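Local coordinates for protein cytolethal distending toxin subunit B (Escherichia coli, PDB 2F1N) that nicks DNA as the endonuclease subunit of a tripartite toxin, very probably damaging the DNA of intoxicated cells and so arresting their cell cycle at G2/M, at residues Ser98-Asp101 with Val107-Ala110; Pro132-Arg137 with Phe143-Ala148. All blocks are in the same frame, centred on the assembly; numbering follows the deposited sequence.

Interaction 1: Ser98-Asp101 with Val107-Ala110; sequences SAVD and VNLA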
loop_
_atom_site.group_PDB
_atom_site.type_symbol
_atom_site.label_atom_id
_atom_site.label_comp_id
_atom_site.label_asym_id
_atom_site.label_seq_id
_atom_site.Cartn_x
_atom_site.Cartn_y
_atom_site.Cartn_z
ATOM N N SER A 98 5.262 -7.445 -6.780
ATOM C CA SER A 98 5.777 -8.692 -6.199
ATOM C C SER A 98 4.837 -9.826 -6.529
ATOM O O SER A 98 3.726 -9.841 -6.023
ATOM C CB SER A 98 5.886 -8.635 -4.681
ATOM O OG SER A 98 6.809 -7.638 -4.334
ATOM N N ALA A 99 5.282 -10.734 -7.385
ATOM C CA ALA A 99 4.601 -12.000 -7.582
ATOM C C ALA A 99 4.860 -12.831 -6.307
ATOM O O ALA A 99 5.987 -13.263 -6.027
ATOM C CB ALA A 99 5.151 -12.681 -8.811
ATOM N N VAL A 100 3.834 -13.001 -5.508
ATOM C CA VAL A 100 3.954 -13.711 -4.248
ATOM C C VAL A 100 3.920 -15.184 -4.604
ATOM O O VAL A 100 4.822 -15.934 -4.240
ATOM C CB VAL A 100 2.817 -13.311 -3.288
ATOM C CG1 VAL A 100 2.725 -14.267 -2.096
ATOM C CG2 VAL A 100 3.046 -11.849 -2.810
ATOM N N ASP A 101 2.889 -15.577 -5.344
ATOM C CA ASP A 101 2.872 -16.909 -5.925
ATOM C C ASP A 101 3.322 -16.816 -7.369
ATOM O O ASP A 101 2.801 -16.019 -8.165
ATOM C CB ASP A 101 1.491 -17.566 -5.828
ATOM C CG ASP A 101 0.837 -17.366 -4.469
ATOM O OD1 ASP A 101 1.413 -17.752 -3.421
ATOM O OD2 ASP A 101 -0.281 -16.833 -4.361
ATOM N N VAL A 107 -2.655 -13.485 -4.693
ATOM C CA VAL A 107 -2.292 -12.665 -3.529
ATOM C C VAL A 107 -1.040 -11.810 -3.827
ATOM O O VAL A 107 -0.277 -11.438 -2.920
ATOM C CB VAL A 107 -2.220 -13.517 -2.177
ATOM C CG1 VAL A 107 -3.569 -14.181 -1.862
ATOM C CG2 VAL A 107 -1.115 -14.553 -2.204
ATOM N N ASN A 108 -0.896 -11.407 -5.098
ATOM C CA ASN A 108 0.260 -10.547 -5.443
ATOM C C ASN A 108 0.105 -9.140 -4.895
ATOM O O ASN A 108 -0.985 -8.687 -4.660
ATOM C CB ASN A 108 0.500 -10.531 -6.944
ATOM C CG ASN A 108 0.866 -11.909 -7.474
ATOM O OD1 ASN A 108 1.424 -12.719 -6.761
ATOM N ND2 ASN A 108 0.653 -12.118 -8.751
ATOM N N LEU A 109 1.231 -8.459 -4.708
ATOM C CA LEU A 109 1.238 -7.091 -4.157
ATOM C C LEU A 109 1.855 -6.108 -5.113
ATOM O O LEU A 109 2.749 -6.466 -5.894
ATOM C CB LEU A 109 2.077 -7.038 -2.875
ATOM C CG LEU A 109 1.507 -7.800 -1.689
ATOM C CD1 LEU A 109 2.674 -7.974 -0.688
ATOM C CD2 LEU A 109 0.316 -7.126 -1.097
ATOM N N ALA A 110 1.366 -4.863 -5.054
ATOM C CA ALA A 110 2.023 -3.778 -5.829
ATOM C C ALA A 110 1.923 -2.421 -5.163
ATOM O O ALA A 110 1.023 -2.166 -4.360
ATOM C CB ALA A 110 1.431 -3.685 -7.299
HETATM O O HOH W 1 -0.066 -14.643 -5.582
#
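Asn108 reaches across to the backbone of Ala99 and Val100. Its OD1 accepts the N-H of Val100 at 2.7 Å from Val100 N. The donor stands above the plane of the amide, 38° out of it. The torsion chi1 of -63° sets the amide near its own backbone N. Asn108 CB lies against Ser98 O. A water gives OD1 a second bond. The same water accepts from the backbone N of Asp101 and of Val107 and donates to Asp101 OD2. It thus ties both segments together where direct backbone pairing has ended.

Val100 turns its side chain toward Val107. Its CG2 rests 3.4 Å from Val107 O. Its CG1 meets Val107 CG2 at 3.9 Å, and the two side chains cross at about a right angle. Val107 CG2 also lies beside the carboxylate, 3.2 Å from Asp101 OD2.

Ser98 and Leu109 form an antiparallel hydrogen-bonded pair. Ser98 N lies 2.8 Å from Leu109 O in a nearly straight bond, and Leu109 N lies 3.1 Å from Ser98 O.

The contact closes the link between strands 92-98 and 109-113, adjacent antiparallel members of the larger sheet. Asn108 ND2 bonds to Gly57 O, just past strand 50-56 on the other flank. Leu109 packs on Thr145 and His147 of strand 141-147, in the second sheet.

Interaction 2: Pro132-Arg137 with Phe143-Ala148; sequences PLLGIR and FFTAHA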
loop_
_atom_site.group_PDB
_atom_site.type_symbol
_atom_site.label_atom_id
_atom_site.label_comp_id
_atom_site.label_asym_id
_atom_site.label_seq_id
_atom_site.Cartn_x
_atom_site.Cartn_y
_atom_site.Cartn_z
ATOM N N PRO A 132 4.520 -10.935 2.327
ATOM C CA PRO A 132 5.596 -9.999 2.696
ATOM C C PRO A 132 5.059 -8.592 2.789
ATOM O O PRO A 132 3.883 -8.344 2.504
ATOM C CB PRO A 132 6.586 -10.115 1.509
ATOM C CG PRO A 132 5.695 -10.399 0.322
ATOM C CD PRO A 132 4.574 -11.293 0.891
ATOM N N LEU A 133 5.923 -7.659 3.212
ATOM C CA LEU A 133 5.664 -6.217 3.119
ATOM C C LEU A 133 6.484 -5.615 1.993
ATOM O O LEU A 133 7.653 -5.822 1.960
ATOM C CB LEU A 133 6.066 -5.543 4.443
ATOM C CG LEU A 133 4.994 -5.824 5.502
ATOM C CD1 LEU A 133 5.526 -5.542 6.912
ATOM C CD2 LEU A 133 3.712 -5.028 5.233
ATOM N N LEU A 134 5.856 -4.882 1.083
ATOM C CA LEU A 134 6.602 -4.257 -0.007
ATOM C C LEU A 134 6.461 -2.772 0.228
ATOM O O LEU A 134 5.353 -2.306 0.421
ATOM C CB LEU A 134 5.991 -4.668 -1.343
ATOM C CG LEU A 134 6.326 -3.852 -2.612
ATOM C CD1 LEU A 134 7.808 -4.057 -2.935
ATOM C CD2 LEU A 134 5.403 -4.301 -3.788
ATOM N N GLY A 135 7.578 -2.043 0.196
ATOM C CA GLY A 135 7.509 -0.600 0.443
ATOM C C GLY A 135 8.441 0.182 -0.481
ATOM O O GLY A 135 9.408 -0.383 -1.010
ATOM N N ILE A 136 8.149 1.487 -0.660
ATOM C CA ILE A 136 9.088 2.373 -1.358
ATOM C C ILE A 136 9.345 3.608 -0.481
ATOM O O ILE A 136 8.484 4.026 0.280
ATOM C CB ILE A 136 8.561 2.821 -2.748
ATOM C CG1 ILE A 136 7.272 3.627 -2.630
ATOM C CG2 ILE A 136 8.343 1.519 -3.643
ATOM C CD1 ILE A 136 6.759 4.152 -3.963
ATOM N N ARG A 137 10.514 4.193 -0.644
ATOM C CA ARG A 137 10.833 5.469 0.005
ATOM C C ARG A 137 10.910 6.532 -1.081
ATOM O O ARG A 137 11.539 6.297 -2.129
ATOM C CB ARG A 137 12.187 5.367 0.737
ATOM C CG ARG A 137 12.546 6.715 1.475
ATOM C CD ARG A 137 13.881 6.656 2.202
ATOM N NE ARG A 137 15.000 6.343 1.298
ATOM C CZ ARG A 137 15.603 7.237 0.487
ATOM N NH1 ARG A 137 15.174 8.501 0.427
ATOM N NH2 ARG A 137 16.607 6.852 -0.308
ATOM N N PHE A 143 6.272 4.237 1.985
ATOM C CA PHE A 143 4.904 3.777 1.844
ATOM C C PHE A 143 4.942 2.278 1.569
ATOM O O PHE A 143 5.745 1.851 0.749
ATOM C CB PHE A 143 4.290 4.474 0.630
ATOM C CG PHE A 143 4.250 5.969 0.777
ATOM C CD1 PHE A 143 3.169 6.580 1.418
ATOM C CD2 PHE A 143 5.304 6.744 0.311
ATOM C CE1 PHE A 143 3.129 7.991 1.577
ATOM C CE2 PHE A 143 5.276 8.158 0.463
ATOM C CZ PHE A 143 4.184 8.744 1.081
ATOM N N PHE A 144 4.117 1.518 2.312
ATOM C CA PHE A 144 4.043 0.053 2.174
ATOM C C PHE A 144 2.671 -0.374 1.727
ATOM O O PHE A 144 1.668 0.276 2.030
ATOM C CB PHE A 144 4.335 -0.655 3.504
ATOM C CG PHE A 144 5.788 -0.542 3.946
ATOM C CD1 PHE A 144 6.272 0.647 4.457
ATOM C CD2 PHE A 144 6.671 -1.586 3.709
ATOM C CE1 PHE A 144 7.653 0.771 4.855
ATOM C CE2 PHE A 144 8.016 -1.499 4.082
ATOM C CZ PHE A 144 8.521 -0.310 4.630
ATOM N N THR A 145 2.649 -1.464 0.954
ATOM C CA THR A 145 1.399 -2.204 0.773
ATOM C C THR A 145 1.370 -3.511 1.607
ATOM O O THR A 145 2.373 -4.206 1.698
ATOM C CB THR A 145 1.156 -2.459 -0.732
ATOM O OG1 THR A 145 -0.088 -3.200 -0.896
ATOM C CG2 THR A 145 2.281 -3.369 -1.367
ATOM N N ALA A 146 0.234 -3.786 2.257
ATOM C CA ALA A 146 0.122 -4.942 3.170
ATOM C C ALA A 146 -1.159 -5.704 2.910
ATOM O O ALA A 146 -2.199 -5.114 2.531
ATOM C CB ALA A 146 0.129 -4.529 4.613
ATOM N N HIS A 147 -1.065 -7.029 3.071
ATOM C CA HIS A 147 -2.273 -7.830 2.952
ATOM C C HIS A 147 -2.245 -8.915 4.020
ATOM O O HIS A 147 -1.675 -9.993 3.822
ATOM C CB HIS A 147 -2.377 -8.444 1.565
ATOM C CG HIS A 147 -3.646 -9.224 1.374
ATOM N ND1 HIS A 147 -3.818 -10.089 0.311
ATOM C CD2 HIS A 147 -4.787 -9.279 2.114
ATOM C CE1 HIS A 147 -5.018 -10.650 0.404
ATOM N NE2 HIS A 147 -5.628 -10.181 1.491
ATOM N N ALA A 148 -2.877 -8.635 5.157
ATOM C CA ALA A 148 -2.865 -9.552 6.291
ATOM C C ALA A 148 -3.768 -10.730 5.988
ATOM O O ALA A 148 -4.610 -10.621 5.121
ATOM C CB ALA A 148 -3.333 -8.813 7.567
HETATM O O HOH W 2 1.391 -8.241 3.978
#
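Phe144 lays one face of its ring over the backbone of Gly135 in an antiparallel beta hairpin. The hairpin consists of strands 133-138 and 141-147 in the smaller sheet of this DNase I-like fold. Gly135 and Phe144 are a non-hydrogen-bonded pair, with their CA atoms only 3.9 Å apart.

The Phe144 side chain can be followed outward. CB lies 3.6 Å from Leu134 O. With chi1 at -70°, CG stands anti to the carbonyl carbon, and the ring reaches across to the facing strand. CG and CD2 both lie near Leu134 O and Gly135 CA. CD2 is also 4.1 Å from Leu133 CB. CE2 continues over Gly135 and meets its CA and N. The result is a CH-pi contact: Gly135 CA sits over the ring face, 24° off the normal, and 3.5 Å from Phe144 CD2. Glycine has no side chain to obstruct this approach. On the same face of the sheet, the ring reaches Phe167 of helix 156-168, while Leu133 packs on Leu159 and Val163 of that helix.

Leu134, Ile136, Phe143 and Thr145 lie on the other face, toward the larger sheet. Leu134 CB touches Thr145 CG2. Thr145 OG1 is held outside the hairpin, by Val53 O and Gln54 NE2 of strand 50-56.

Two bonds join Ile136 and Phe143, one in each direction. Thr145 N donates to Leu134 O at 2.9 Å, with a C=O...N angle of 174°. The return bond of this pair is not made: Leu134 N and Thr145 O are buried with no polar partner in the model. Leu133 CD2 meets Ala146 CB at 3.7 Å. At the end of the pairing a water takes over: it donates to Pro132 O and accepts from His147 N, each at 2.9 Å.

In the fold
Interaction 1 comes first along the chain and closes before interaction 2 begins. Each joins neighbouring antiparallel strands, but in different sheets. Interaction 1 belongs to the larger sheet and interaction 2 to the smaller. Their centres are about 11 Å apart, and the two sheets pack face to face there, as in the beta sandwich of DNase I-like enzymes. Leu109 CD1 lies 3.4 Å from Pro132 O, and Ala110 O lies 3.5 Å from Thr145 CG2. Ser98 and Leu134 also touch. Interaction 2 is nearer the centre of the chain and fully buried, whereas interaction 1 is partly buried. Where these residues meet, the two contacts form part of the interface between the sheets.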